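Local atomic coordinates of thioredoxin family protein (Pseudomonas aeruginosa, PDB entry 1Z6N), a protein that is of unknown function but belongs to the thioredoxin family, has a thioredoxin-like CxxC pattern and binds magnesium in the crystal. Residues A[34-39]-A[149-154]; A[66-71]-A[128-133]; A[91-96]-A[107-112]. All coordinates share one frame; numbering follows the deposited sequence.

The centre of contact 2 lies about 8 Å from the centre of the chain; those of contacts 1 and 3 lie about 13 Å from it, on opposite sides. Contact 1 packs two helices through buried leucines, with a salt bridge at the surface to Asp149 just before the second helix. Contact 2 is polar and joins the CxxC helix to the turn after strand 123-128. Contact 3 is mostly apolar and buried, packing helix 93-99 on the loop before strand 113-117. Contacts 1 and 2 share a boundary where Leu151 meets Ile71, on helix 67-82. Contacts 2 and 3 meet at the cis proline: Pro112 O probably accepts from Glu129 N and the ring packs on Asp68.

Contact 1 (A[34-39]-A[149-154]); sequences QKLESN and DYLEHA
Helix 23-39 meets the start of helix 151-164 through Leu36 and Leu151, with a salt bridge from Lys35 to Asp149 at the margin. Leu36 reaches across with both branches. Its CD1 lies 3.6 Å from Leu151 CB, and its CD2 lies 3.8 Å from the same Leu151 CB. The two leucine side chains run obliquely to each other. CD1 also comes up to the backbone of the next residue, 4.1 Å from Glu152 N. In the alpha-beta-alpha sandwich of this thioredoxin-family protein, both leucines also rest on helix 67-82, Leu36 on Phe78 and Leu151 on Ala75. Three helices therefore come together here.

The polar part is further out. Lys35 CG stands opposite the backbone N (chi1 174°), and the rest of the chain is extended. This carries the ammonium across to the carboxylate, where Lys35 NZ donates to Asp149 OD1 at 2.7 Å. NZ meets that oxygen nearly in line with its C-O bond. The same NZ also bonds to Ala147 O, so it is gripped from the link between helices 139-146 and 151-164 as well as by the carboxylate.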
loop_
_atom_site.group_PDB
_atom_site.type_symbol
_atom_site.label_atom_id
_atom_site.label_comp_id
_atom_site.label_asym_id
_atom_site.label_seq_id
_atom_site.Cartn_x
_atom_site.Cartn_y
_atom_site.Cartn_z
ATOM N N GLN A 34 -0.951 -14.498 -5.461
ATOM C CA GLN A 34 -1.569 -15.516 -6.312
ATOM C C GLN A 34 -3.100 -15.477 -6.246
ATOM O O GLN A 34 -3.763 -15.730 -7.256
ATOM C CB GLN A 34 -1.035 -16.914 -5.966
ATOM C CG GLN A 34 -1.466 -18.013 -6.916
ATOM C CD GLN A 34 -0.860 -19.334 -6.529
ATOM O OE1 GLN A 34 -1.472 -20.390 -6.707
ATOM N NE2 GLN A 34 0.355 -19.285 -5.973
ATOM N N LYS A 35 -3.651 -15.183 -5.068
ATOM C CA LYS A 35 -5.110 -15.086 -4.901
ATOM C C LYS A 35 -5.688 -13.981 -5.769
ATOM O O LYS A 35 -6.668 -14.181 -6.501
ATOM C CB LYS A 35 -5.518 -14.888 -3.436
ATOM C CG LYS A 35 -7.032 -14.645 -3.246
ATOM C CD LYS A 35 -7.413 -14.692 -1.780
ATOM C CE LYS A 35 -8.913 -14.514 -1.581
ATOM N NZ LYS A 35 -9.294 -15.079 -0.258
ATOM N N LEU A 36 -5.069 -12.808 -5.677
ATOM C CA LEU A 36 -5.471 -11.669 -6.480
ATOM C C LEU A 36 -5.278 -11.974 -7.962
ATOM O O LEU A 36 -6.161 -11.689 -8.774
ATOM C CB LEU A 36 -4.665 -10.438 -6.049
ATOM C CG LEU A 36 -5.254 -9.050 -6.244
ATOM C CD1 LEU A 36 -6.723 -8.974 -5.850
ATOM C CD2 LEU A 36 -4.408 -8.086 -5.427
ATOM N N GLU A 37 -4.156 -12.604 -8.302
ATOM C CA GLU A 37 -3.830 -12.960 -9.688
ATOM C C GLU A 37 -4.747 -14.022 -10.316
ATOM O O GLU A 37 -5.010 -13.976 -11.524
ATOM C CB GLU A 37 -2.364 -13.383 -9.816
ATOM C CG GLU A 37 -1.418 -12.191 -9.695
ATOM C CD GLU A 37 0.053 -12.551 -9.729
ATOM O OE1 GLU A 37 0.404 -13.747 -9.826
ATOM O OE2 GLU A 37 0.867 -11.610 -9.655
ATOM N N SER A 38 -5.229 -14.966 -9.511
ATOM C CA SER A 38 -6.141 -16.004 -10.023
ATOM C C SER A 38 -7.606 -15.565 -9.994
ATOM O O SER A 38 -8.364 -15.872 -10.921
ATOM C CB SER A 38 -5.963 -17.316 -9.263
ATOM O OG SER A 38 -6.239 -17.148 -7.882
ATOM N N ASN A 39 -8.011 -14.863 -8.935
ATOM C CA ASN A 39 -9.389 -14.356 -8.845
ATOM C C ASN A 39 -9.631 -13.159 -9.767
ATOM O O ASN A 39 -10.746 -12.966 -10.266
ATOM C CB ASN A 39 -9.764 -14.017 -7.392
ATOM C CG ASN A 39 -9.859 -15.256 -6.495
ATOM O OD1 ASN A 39 -9.911 -16.386 -6.976
ATOM N ND2 ASN A 39 -9.896 -15.037 -5.183
ATOM N N ASP A 149 -9.788 -11.505 1.431
ATOM C CA ASP A 149 -11.014 -11.204 0.698
ATOM C C ASP A 149 -11.198 -9.717 0.342
ATOM O O ASP A 149 -12.131 -9.366 -0.380
ATOM C CB ASP A 149 -12.241 -11.767 1.429
ATOM C CG ASP A 149 -12.238 -13.295 1.500
ATOM O OD1 ASP A 149 -11.489 -13.945 0.741
ATOM O OD2 ASP A 149 -13.002 -13.846 2.319
ATOM N N TYR A 150 -10.299 -8.860 0.831
ATOM C CA TYR A 150 -10.388 -7.416 0.582
ATOM C C TYR A 150 -9.136 -6.852 -0.104
ATOM O O TYR A 150 -8.842 -5.658 0.020
ATOM C CB TYR A 150 -10.631 -6.660 1.890
ATOM C CG TYR A 150 -11.983 -6.881 2.522
ATOM C CD1 TYR A 150 -12.204 -7.952 3.381
ATOM C CD2 TYR A 150 -13.030 -5.988 2.292
ATOM C CE1 TYR A 150 -13.425 -8.148 3.988
ATOM C CE2 TYR A 150 -14.276 -6.174 2.893
ATOM C CZ TYR A 150 -14.470 -7.261 3.733
ATOM O OH TYR A 150 -15.695 -7.445 4.328
ATOM N N LEU A 151 -8.411 -7.696 -0.843
ATOM C CA LEU A 151 -7.237 -7.222 -1.580
ATOM C C LEU A 151 -7.577 -6.146 -2.597
ATOM O O LEU A 151 -6.882 -5.133 -2.681
ATOM C CB LEU A 151 -6.506 -8.368 -2.282
ATOM C CG LEU A 151 -5.619 -9.266 -1.433
ATOM C CD1 LEU A 151 -4.288 -8.659 -1.119
ATOM C CD2 LEU A 151 -6.286 -9.666 -0.167
ATOM N N GLU A 152 -8.648 -6.349 -3.362
ATOM C CA GLU A 152 -9.037 -5.364 -4.361
ATOM C C GLU A 152 -9.348 -4.000 -3.710
ATOM O O GLU A 152 -9.112 -2.947 -4.314
ATOM C CB GLU A 152 -10.249 -5.846 -5.148
ATOM C CG GLU A 152 -11.509 -5.932 -4.318
ATOM C CD GLU A 152 -12.641 -6.628 -5.038
ATOM O OE1 GLU A 152 -12.403 -7.701 -5.641
ATOM O OE2 GLU A 152 -13.772 -6.102 -4.989
ATOM N N HIS A 153 -9.861 -4.040 -2.480
ATOM C CA HIS A 153 -10.259 -2.815 -1.765
ATOM C C HIS A 153 -9.075 -1.917 -1.410
ATOM O O HIS A 153 -9.231 -0.681 -1.359
ATOM C CB HIS A 153 -11.045 -3.147 -0.490
ATOM C CG HIS A 153 -12.272 -3.968 -0.729
ATOM N ND1 HIS A 153 -12.216 -5.293 -1.107
ATOM C CD2 HIS A 153 -13.587 -3.661 -0.624
ATOM C CE1 HIS A 153 -13.444 -5.763 -1.235
ATOM N NE2 HIS A 153 -14.296 -4.794 -0.943
ATOM N N ALA A 154 -7.907 -2.516 -1.162
ATOM C CA ALA A 154 -6.716 -1.715 -0.896
ATOM C C ALA A 154 -6.397 -0.886 -2.143
ATOM O O ALA A 154 -6.084 0.308 -2.045
ATOM C CB ALA A 154 -5.528 -2.622 -0.520
#

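Contact 2 (A[66-71]-A[128-133]); sequences CPDCQI and VERPQA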
loop_
_atom_site.group_PDB
_atom_site.type_symbol
_atom_site.label_atom_id
_atom_site.label_comp_id
_atom_site.label_asym_id
_atom_site.label_seq_id
_atom_site.Cartn_x
_atom_site.Cartn_y
_atom_site.Cartn_z
ATOM N N CYS A 66 4.576 -7.948 9.398
ATOM C CA CYS A 66 3.231 -7.431 9.671
ATOM C C CYS A 66 2.224 -8.012 8.672
ATOM O O CYS A 66 2.367 -7.793 7.476
ATOM C CB CYS A 66 3.262 -5.908 9.571
ATOM S SG CYS A 66 1.607 -5.210 9.601
ATOM N N PRO A 67 1.222 -8.784 9.157
ATOM C CA PRO A 67 0.218 -9.354 8.249
ATOM C C PRO A 67 -0.513 -8.312 7.425
ATOM O O PRO A 67 -0.823 -8.561 6.254
ATOM C CB PRO A 67 -0.752 -10.072 9.207
ATOM C CG PRO A 67 0.135 -10.499 10.300
ATOM C CD PRO A 67 1.022 -9.280 10.528
ATOM N N ASP A 68 -0.758 -7.139 8.015
ATOM C CA ASP A 68 -1.438 -6.070 7.287
ATOM C C ASP A 68 -0.562 -5.566 6.134
ATOM O O ASP A 68 -1.077 -5.188 5.088
ATOM C CB ASP A 68 -1.808 -4.915 8.215
ATOM C CG ASP A 68 -2.735 -5.349 9.310
ATOM O OD1 ASP A 68 -3.857 -5.774 8.972
ATOM O OD2 ASP A 68 -2.341 -5.301 10.496
ATOM N N CYS A 69 0.757 -5.545 6.331
ATOM C CA CYS A 69 1.678 -5.212 5.234
ATOM C C CYS A 69 1.707 -6.307 4.176
ATOM O O CYS A 69 1.681 -6.013 2.979
ATOM C CB CYS A 69 3.092 -4.977 5.754
ATOM S SG CYS A 69 3.210 -3.483 6.772
ATOM N N GLN A 70 1.775 -7.566 4.601
ATOM C CA GLN A 70 1.787 -8.665 3.628
ATOM C C GLN A 70 0.574 -8.602 2.697
ATOM O O GLN A 70 0.697 -8.743 1.476
ATOM C CB GLN A 70 1.837 -10.022 4.333
ATOM C CG GLN A 70 3.085 -10.225 5.178
ATOM C CD GLN A 70 2.908 -11.313 6.206
ATOM O OE1 GLN A 70 1.863 -11.990 6.249
ATOM N NE2 GLN A 70 3.921 -11.498 7.049
ATOM N N ILE A 71 -0.593 -8.383 3.294
ATOM C CA ILE A 71 -1.866 -8.327 2.565
ATOM C C ILE A 71 -1.922 -7.112 1.661
ATOM O O ILE A 71 -2.041 -7.232 0.450
ATOM C CB ILE A 71 -3.046 -8.310 3.542
ATOM C CG1 ILE A 71 -3.114 -9.648 4.297
ATOM C CG2 ILE A 71 -4.367 -8.045 2.805
ATOM C CD1 ILE A 71 -3.953 -9.617 5.578
ATOM N N VAL A 128 -4.190 3.779 5.667
ATOM C CA VAL A 128 -3.600 3.473 6.969
ATOM C C VAL A 128 -4.063 2.109 7.469
ATOM O O VAL A 128 -5.247 1.935 7.821
ATOM C CB VAL A 128 -3.927 4.546 8.053
ATOM C CG1 VAL A 128 -3.152 4.237 9.334
ATOM C CG2 VAL A 128 -3.626 5.967 7.558
ATOM N N GLU A 129 -3.119 1.162 7.475
ATOM C CA GLU A 129 -3.289 -0.177 8.044
ATOM C C GLU A 129 -4.188 -1.148 7.265
ATOM O O GLU A 129 -3.728 -2.223 6.866
ATOM C CB GLU A 129 -3.700 -0.116 9.523
ATOM C CG GLU A 129 -3.396 -1.402 10.288
ATOM C CD GLU A 129 -3.583 -1.276 11.795
ATOM O OE1 GLU A 129 -4.569 -0.651 12.224
ATOM O OE2 GLU A 129 -2.744 -1.807 12.548
ATOM N N ARG A 130 -5.458 -0.777 7.074
ATOM C CA ARG A 130 -6.438 -1.660 6.458
ATOM C C ARG A 130 -7.379 -0.850 5.574
ATOM O O ARG A 130 -7.559 0.341 5.826
ATOM C CB ARG A 130 -7.247 -2.382 7.539
ATOM C CG ARG A 130 -6.393 -3.337 8.312
ATOM C CD ARG A 130 -7.125 -3.950 9.484
ATOM N NE ARG A 130 -6.139 -4.647 10.297
ATOM C CZ ARG A 130 -6.096 -4.662 11.625
ATOM N NH1 ARG A 130 -7.019 -4.027 12.348
ATOM N NH2 ARG A 130 -5.113 -5.320 12.232
ATOM N N PRO A 131 -7.970 -1.490 4.538
ATOM C CA PRO A 131 -8.938 -0.767 3.704
ATOM C C PRO A 131 -10.153 -0.289 4.488
ATOM O O PRO A 131 -10.524 -0.885 5.502
ATOM C CB PRO A 131 -9.342 -1.783 2.623
ATOM C CG PRO A 131 -8.262 -2.840 2.651
ATOM C CD PRO A 131 -7.736 -2.869 4.058
ATOM N N GLN A 132 -10.777 0.770 3.987
ATOM C CA GLN A 132 -11.953 1.358 4.635
ATOM C C GLN A 132 -13.068 0.329 4.859
ATOM O O GLN A 132 -13.777 0.375 5.876
ATOM C CB GLN A 132 -12.480 2.557 3.825
ATOM C CG GLN A 132 -13.527 3.404 4.585
ATOM C CD GLN A 132 -12.945 3.964 5.872
ATOM O OE1 GLN A 132 -11.928 4.667 5.854
ATOM N NE2 GLN A 132 -13.587 3.653 6.993
ATOM N N ALA A 133 -13.247 -0.591 3.909
ATOM C CA ALA A 133 -14.330 -1.585 4.026
ATOM C C ALA A 133 -14.064 -2.538 5.191
ATOM O O ALA A 133 -14.999 -3.045 5.814
ATOM C CB ALA A 133 -14.522 -2.375 2.720
HETATM O O HOH W 1 -0.721 -3.428 11.850
#
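Asp68 and Arg130 form a salt bridge between the first turn of helix 67-82 and the turn that follows strand 123-128. A CxxC sequence, as in thioredoxins, spans the start of helix 67-82, with Cys66 just before it and Cys69 in its first turn. Asp68 lies between the two cysteines, which are not joined by a disulfide in this model.

The charged contact is side-on and uses two nitrogens, one to each carboxylate oxygen. Arg130 NE donates to Asp68 OD1 at 2.9 Å, and this bond is nearly straight (167°). The oxygen lies in the guanidinium plane, but the nitrogen stands well above the carboxylate plane. Arg130 NH2 gives a longer, more bent bond to Asp68 OD2, 3.3 Å, on the syn side. The two flat groups are 56° apart, so the pair is twisted rather than coplanar. Arg130 is extended from CG to NE (chi2 174°), which carries the guanidinium out to the carboxylate, the two side chains crossing at a slant. Asp68 OD1 has a second partner, the hydroxyl of Tyr145 on helix 139-146.

Glu129 adds a second carboxylate. Its CD sits 4.2 Å above the centre of the Arg130 guanidinium, over one face. Its OE2 is 4.1 Å from Asp68 OD2. The guanidinium beside both carboxylates would probably offset some of this like charge, and a water bridges the two oxygens, 2.8 Å from Asp68 OD2 and 2.7 Å from Glu129 OE2.

Van der Waals contact is slight. Asp68 CB rests against the backbone, 3.6 Å from Glu129 O.

The helix start itself is capped by sulfur. Cys66 is the N-cap residue, and its SG accepts from Cys69 N at 3.4 Å.

Contact 3 (A[91-96]-A[107-112]); sequences ISKGRA and ERIAIP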
loop_
_atom_site.group_PDB
_atom_site.type_symbol
_atom_site.label_atom_id
_atom_site.label_comp_id
_atom_site.label_asym_id
_atom_site.label_seq_id
_atom_site.Cartn_x
_atom_site.Cartn_y
_atom_site.Cartn_z
ATOM N N ILE A 91 9.860 2.252 3.286
ATOM C CA ILE A 91 10.761 2.532 4.418
ATOM C C ILE A 91 10.248 1.811 5.654
ATOM O O ILE A 91 9.143 1.244 5.644
ATOM C CB ILE A 91 10.864 4.038 4.717
ATOM C CG1 ILE A 91 9.488 4.613 5.104
ATOM C CG2 ILE A 91 11.483 4.766 3.531
ATOM C CD1 ILE A 91 9.536 6.089 5.592
ATOM N N SER A 92 11.077 1.780 6.697
ATOM C CA SER A 92 10.731 1.005 7.899
ATOM C C SER A 92 9.701 1.712 8.777
ATOM O O SER A 92 9.495 2.929 8.688
ATOM C CB SER A 92 11.968 0.750 8.735
ATOM O OG SER A 92 12.374 1.973 9.334
ATOM N N LYS A 93 9.068 0.962 9.681
ATOM C CA LYS A 93 8.213 1.559 10.688
ATOM C C LYS A 93 8.991 2.554 11.536
ATOM O O LYS A 93 8.501 3.660 11.822
ATOM C CB LYS A 93 7.640 0.444 11.565
ATOM C CG LYS A 93 6.726 0.966 12.662
ATOM C CD LYS A 93 6.101 -0.190 13.449
ATOM C CE LYS A 93 5.501 0.330 14.775
ATOM N NZ LYS A 93 5.028 -0.768 15.658
ATOM N N GLY A 94 10.206 2.174 11.928
ATOM C CA GLY A 94 11.024 3.050 12.779
ATOM C C GLY A 94 11.311 4.377 12.098
ATOM O O GLY A 94 11.275 5.441 12.741
ATOM N N ARG A 95 11.581 4.339 10.790
ATOM C CA ARG A 95 11.856 5.587 10.106
ATOM C C ARG A 95 10.602 6.475 10.058
ATOM O O ARG A 95 10.704 7.719 10.187
ATOM C CB ARG A 95 12.394 5.355 8.708
ATOM C CG ARG A 95 12.870 6.692 8.101
ATOM C CD ARG A 95 13.659 6.500 6.838
ATOM N NE ARG A 95 14.982 5.917 7.031
ATOM C CZ ARG A 95 16.094 6.584 7.364
ATOM N NH1 ARG A 95 16.049 7.886 7.611
ATOM N NH2 ARG A 95 17.257 5.926 7.401
ATOM N N ALA A 96 9.433 5.869 9.844
ATOM C CA ALA A 96 8.200 6.652 9.873
ATOM C C ALA A 96 7.986 7.237 11.276
ATOM O O ALA A 96 7.521 8.381 11.421
ATOM C CB ALA A 96 7.031 5.800 9.479
ATOM N N GLU A 107 -0.548 9.837 16.336
ATOM C CA GLU A 107 -0.199 9.464 17.712
ATOM C C GLU A 107 0.883 8.376 17.734
ATOM O O GLU A 107 1.719 8.338 18.635
ATOM C CB GLU A 107 -1.435 8.964 18.476
ATOM C CG GLU A 107 -2.498 10.019 18.776
ATOM C CD GLU A 107 -3.565 9.508 19.741
ATOM O OE1 GLU A 107 -4.745 9.900 19.599
ATOM O OE2 GLU A 107 -3.222 8.711 20.646
ATOM N N ARG A 108 0.834 7.496 16.737
ATOM C CA ARG A 108 1.739 6.355 16.577
ATOM C C ARG A 108 1.708 5.972 15.101
ATOM O O ARG A 108 0.868 6.465 14.340
ATOM C CB ARG A 108 1.251 5.177 17.425
ATOM C CG ARG A 108 -0.109 4.668 16.995
ATOM C CD ARG A 108 -0.600 3.544 17.896
ATOM N NE ARG A 108 -0.290 2.236 17.321
ATOM C CZ ARG A 108 -1.118 1.540 16.539
ATOM N NH1 ARG A 108 -0.737 0.362 16.066
ATOM N NH2 ARG A 108 -2.322 2.013 16.231
ATOM N N ILE A 109 2.621 5.093 14.685
ATOM C CA ILE A 109 2.620 4.599 13.313
ATOM C C ILE A 109 2.038 3.195 13.254
ATOM O O ILE A 109 2.664 2.238 13.706
ATOM C CB ILE A 109 4.040 4.582 12.697
ATOM C CG1 ILE A 109 4.655 5.993 12.713
ATOM C CG2 ILE A 109 3.978 4.016 11.286
ATOM C CD1 ILE A 109 3.947 7.043 11.780
ATOM N N ALA A 110 0.838 3.083 12.693
ATOM C CA ALA A 110 0.221 1.790 12.406
ATOM C C ALA A 110 0.584 1.469 10.968
ATOM O O ALA A 110 0.466 2.328 10.083
ATOM C CB ALA A 110 -1.294 1.886 12.577
ATOM N N ILE A 111 1.056 0.250 10.743
ATOM C CA ILE A 111 1.545 -0.117 9.419
ATOM C C ILE A 111 0.600 -1.118 8.731
ATOM O O ILE A 111 -0.068 -1.910 9.415
ATOM C CB ILE A 111 3.008 -0.654 9.457
ATOM C CG1 ILE A 111 3.134 -1.789 10.475
ATOM C CG2 ILE A 111 3.998 0.505 9.737
ATOM C CD1 ILE A 111 4.441 -2.524 10.402
ATOM N N PRO A 112 0.547 -1.098 7.387
ATOM C CA PRO A 112 1.298 -0.195 6.504
ATOM C C PRO A 112 0.702 1.201 6.493
ATOM O O PRO A 112 -0.525 1.356 6.492
ATOM C CB PRO A 112 1.096 -0.823 5.125
ATOM C CG PRO A 112 -0.207 -1.525 5.214
ATOM C CD PRO A 112 -0.273 -2.058 6.619
HETATM O O HOH W 2 2.466 -0.288 14.115
#
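Ala96 and Ile109 bring the two backbones together, with their CA atoms 6.9 Å apart. Segment 91-96 leaves strand 86-91, turns at Ser92 and enters helix 93-99. Segment 107-112 is mostly an extended loop that runs into Pro112, whose preceding peptide bond is cis. A cis proline at this place, beside the CxxC helix start, is a hallmark of the thioredoxin fold. No direct hydrogen bond joins the two segments.

The helix is capped at Ser92, where the hydroxyl OG accepts from Arg95 N at 2.9 Å. Lys93 N is also held by Glu63.

The side-chain contact is largely apolar. Ala96 CB lies 4.0 Å from Ile109 CG2. The longer branch of Ile109 rests on the Ala96 carbonyl, and its CD1 comes 3.8 Å from Ala96 O. Ala96 also packs on Ala61 of strand 56-61.

Lys93 lies across Ile111 at about a right angle. Its CG touches Ile111 CG2 at 4.0 Å, and its CD approaches Ile111 CD1. Ile111 CG1 is tucked over its own backbone (chi1 53°), which leaves CG2 turned to the lysine. The same isoleucine also packs on Trp65, Cys66 and Cys69, so its side chain links helix 93-99 to the CxxC residues.

Beyond Ile111 the extended lysine passes the loop backbone, with Lys93 CE 3.6 Å from Ile109 O. A water sits between the two segments here. It accepts a weak bond from Lys93 NZ at 3.0 Å and donates to Ile109 O at 2.6 Å.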